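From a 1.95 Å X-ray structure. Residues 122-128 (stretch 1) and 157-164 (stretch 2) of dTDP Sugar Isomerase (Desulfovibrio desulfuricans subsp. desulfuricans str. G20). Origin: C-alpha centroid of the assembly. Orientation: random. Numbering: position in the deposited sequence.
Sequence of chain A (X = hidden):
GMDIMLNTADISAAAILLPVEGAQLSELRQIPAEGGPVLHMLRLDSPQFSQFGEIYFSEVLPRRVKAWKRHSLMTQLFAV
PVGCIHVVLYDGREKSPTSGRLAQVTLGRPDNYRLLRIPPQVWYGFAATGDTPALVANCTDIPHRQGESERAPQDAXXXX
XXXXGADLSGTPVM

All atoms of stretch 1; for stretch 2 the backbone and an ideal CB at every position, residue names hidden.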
# COMPACT_ATOMS: atom_id res chain seq x y z
N VAL A 122 -17.93 10.08 -9.95
CA VAL A 122 -16.97 11.00 -10.56
C VAL A 122 -16.00 10.13 -11.35
O VAL A 122 -15.44 9.17 -10.83
CB VAL A 122 -16.17 11.82 -9.52
CG1 VAL A 122 -14.99 12.56 -10.19
CG2 VAL A 122 -17.07 12.81 -8.80
N TRP A 123 -15.84 10.47 -12.63
CA TRP A 123 -14.89 9.76 -13.50
C TRP A 123 -13.47 10.09 -13.11
O TRP A 123 -13.13 11.23 -12.78
CB TRP A 123 -15.07 10.14 -14.96
CG TRP A 123 -16.33 9.66 -15.63
CD1 TRP A 123 -17.46 10.40 -15.87
CD2 TRP A 123 -16.57 8.37 -16.18
NE1 TRP A 123 -18.39 9.63 -16.53
CE2 TRP A 123 -17.87 8.38 -16.72
CE3 TRP A 123 -15.82 7.19 -16.26
CZ2 TRP A 123 -18.43 7.27 -17.33
CZ3 TRP A 123 -16.38 6.09 -16.86
CH2 TRP A 123 -17.67 6.13 -17.37
N TYR A 124 -12.63 9.06 -13.16
CA TYR A 124 -11.21 9.23 -12.89
C TYR A 124 -10.29 8.44 -13.83
O TYR A 124 -10.64 7.43 -14.39
CB TYR A 124 -10.86 8.98 -11.42
CG TYR A 124 -11.20 7.61 -10.88
CD1 TYR A 124 -12.43 7.36 -10.31
CD2 TYR A 124 -10.26 6.59 -10.91
CE1 TYR A 124 -12.73 6.09 -9.79
CE2 TYR A 124 -10.55 5.33 -10.41
CZ TYR A 124 -11.78 5.09 -9.85
OH TYR A 124 -12.07 3.83 -9.35
N GLY A 125 -9.14 9.04 -14.02
CA GLY A 125 -8.07 8.46 -14.84
C GLY A 125 -6.74 8.92 -14.27
O GLY A 125 -6.66 9.94 -13.59
N PHE A 126 -5.70 8.14 -14.54
CA PHE A 126 -4.37 8.51 -14.06
C PHE A 126 -3.27 7.89 -14.90
O PHE A 126 -3.48 6.88 -15.58
CB PHE A 126 -4.19 8.19 -12.57
CG PHE A 126 -4.51 6.76 -12.21
CD1 PHE A 126 -3.55 5.78 -12.29
CD2 PHE A 126 -5.77 6.40 -11.77
CE1 PHE A 126 -3.83 4.47 -11.93
CE2 PHE A 126 -6.06 5.10 -11.43
CZ PHE A 126 -5.09 4.12 -11.52
N ALA A 127 -2.12 8.54 -14.86
CA ALA A 127 -0.94 8.12 -15.59
C ALA A 127 0.35 8.38 -14.83
O ALA A 127 0.47 9.36 -14.11
CB ALA A 127 -0.88 8.80 -16.96
N ALA A 128 1.30 7.49 -15.03
CA ALA A 128 2.62 7.60 -14.42
C ALA A 128 3.50 8.52 -15.24
O ALA A 128 3.62 8.39 -16.45
CB ALA A 128 3.30 6.20 -14.29
N UNK A 157 -14.71 10.61 -26.04
CA UNK A 157 -14.85 12.03 -26.33
C UNK A 157 -15.79 12.81 -25.43
O UNK A 157 -15.80 14.02 -25.48
CB UNK A 157 -15.32 12.19 -27.78
N UNK A 158 -16.52 12.10 -24.58
CA UNK A 158 -17.50 12.75 -23.67
C UNK A 158 -16.83 13.16 -22.34
O UNK A 158 -17.41 13.87 -21.53
CB UNK A 158 -18.67 11.81 -23.39
N UNK A 159 -15.60 12.71 -22.15
CA UNK A 159 -14.83 13.08 -20.95
C UNK A 159 -13.77 14.08 -21.45
O UNK A 159 -12.81 13.70 -22.14
CB UNK A 159 -14.20 11.87 -20.26
N UNK A 160 -13.95 15.38 -21.11
CA UNK A 160 -13.19 16.48 -21.73
C UNK A 160 -11.74 16.67 -21.34
O UNK A 160 -11.32 17.78 -21.02
CB UNK A 160 -13.91 17.79 -21.43
N UNK A 161 -11.00 15.57 -21.39
CA UNK A 161 -9.56 15.64 -21.17
C UNK A 161 -8.81 14.68 -22.08
O UNK A 161 -9.11 13.49 -22.13
CB UNK A 161 -9.23 15.34 -19.71
N UNK A 162 -7.79 15.21 -22.74
CA UNK A 162 -6.98 14.44 -23.68
C UNK A 162 -5.69 13.90 -23.08
O UNK A 162 -4.71 14.60 -22.91
CB UNK A 162 -6.64 15.31 -24.89
N UNK A 163 -5.70 12.62 -22.79
CA UNK A 163 -4.51 11.97 -22.25
C UNK A 163 -3.41 11.99 -23.27
O UNK A 163 -2.24 12.03 -22.93
CB UNK A 163 -4.81 10.53 -21.82
N UNK A 164 -3.81 12.00 -24.53
CA UNK A 164 -2.81 11.95 -25.61
C UNK A 164 -2.01 13.23 -25.63
O UNK A 164 -0.87 13.28 -26.08
CB UNK A 164 -3.47 11.72 -26.97

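Most of stretch 1 is an extended strand whose alternation sets the problem: Trp-123 and Ala-127 point their CA-to-CB bonds toward stretch 2, Gly-125 between them has no side chain, and Tyr-124 and Phe-126 point away. The touching parts run in nearly the same direction, 15° apart end to end, with CA of Trp-123 8.2 Å from CA of 159 and CA of Ala-127 8.5 Å from CA of 163. This spacing is too wide for backbone hydrogen bonds and leaves the gap to side chains.

Position 157 is out of reach of stretch 1, so many residues would suit; its phi of -71° also permits proline, and the deposited residue is Pro-157.

At 158 the CB points sideways, and no atom of stretch 1 lies within 5.5 Å of it. Only a long side chain could reach the indole of Trp-123; an aromatic or methionine would be plausible. The residue is Phe-158, with chi1 at 70° (p). Its end comes nearer than its CB, placing CE2 3.9 Å from Trp-123 CZ2. The ring centroid lies 5.7 Å from that of the indole six-membered ring, with planes at 71°: an offset edge-to-face pair, the Phe-158 edge toward the Trp-123 face.

Position 159 points toward the same indole, with a gap to fill. Leucine, isoleucine or methionine would suit. Ile-159 is found, with chi1 m and chi2 t, so that CD1 sits 3.6 Å from Trp-123 CD2. This methyl lies 3.8 Å from the centroid of the five-membered ring and 20° off its normal, a CH-pi contact over the face.

Positions 160, 161 and 162 are out of reach. The phi of -74° at 160 is compatible with proline, and Pro-160 is present. Polar or apolar side chains would suit 161 and 162 alike; they are Phe-161, whose backbone N donates to Ile-159 O at 2.7 Å, and Ser-162, whose OG bonds to a residue just beyond one of the stretches.

Position 163 points toward the strand where bare backbone at Gly-125 and the small Ala-127 methyl leave room for a flat side chain. A large one is needed to cross the gap, with tryptophan, phenylalanine or methionine reasonable. Trp-163, chi1 m and chi2 108°, brings CZ2 to 3.6 Å from Gly-125 C and CZ3 to 3.8 Å from Ala-127 CB. The lack of a side chain at Gly-125 matters: an ideal CB there would lie a tight 3.2 Å from Trp-163 NE1.

Position 164 is beyond reach and tolerant of many residues; it is Ala-164.

Stretch 2 157-164: PFIPFSWA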
# COMPACT_ATOMS: atom_id res chain seq x y z
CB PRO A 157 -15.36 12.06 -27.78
CG PRO A 157 -15.87 10.72 -28.05
CD PRO A 157 -15.11 9.77 -27.17
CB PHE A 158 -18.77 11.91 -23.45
CG PHE A 158 -18.55 10.66 -22.65
CD1 PHE A 158 -18.15 9.50 -23.26
CD2 PHE A 158 -18.73 10.68 -21.28
CE1 PHE A 158 -17.93 8.37 -22.52
CE2 PHE A 158 -18.50 9.55 -20.54
CZ PHE A 158 -18.11 8.40 -21.16
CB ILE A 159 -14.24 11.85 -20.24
CG1 ILE A 159 -15.37 10.91 -19.81
CG2 ILE A 159 -13.43 12.28 -18.98
CD1 ILE A 159 -14.91 9.65 -19.08
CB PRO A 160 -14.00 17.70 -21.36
CG PRO A 160 -14.54 17.34 -20.03
CD PRO A 160 -14.96 15.91 -20.18
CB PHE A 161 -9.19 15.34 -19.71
CG PHE A 161 -7.72 15.44 -19.44
CD1 PHE A 161 -7.14 16.65 -19.16
CD2 PHE A 161 -6.90 14.32 -19.50
CE1 PHE A 161 -5.77 16.76 -18.92
CE2 PHE A 161 -5.54 14.42 -19.27
CZ PHE A 161 -4.97 15.65 -18.98
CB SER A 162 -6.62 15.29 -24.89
OG SER A 162 -5.82 14.57 -25.79
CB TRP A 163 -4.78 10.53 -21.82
CG TRP A 163 -5.43 10.48 -20.53
CD1 TRP A 163 -6.72 10.15 -20.27
CD2 TRP A 163 -4.84 10.85 -19.28
NE1 TRP A 163 -6.97 10.26 -18.93
CE2 TRP A 163 -5.83 10.69 -18.30
CE3 TRP A 163 -3.58 11.29 -18.90
CZ2 TRP A 163 -5.60 10.97 -16.96
CZ3 TRP A 163 -3.35 11.56 -17.56
CH2 TRP A 163 -4.36 11.40 -16.61
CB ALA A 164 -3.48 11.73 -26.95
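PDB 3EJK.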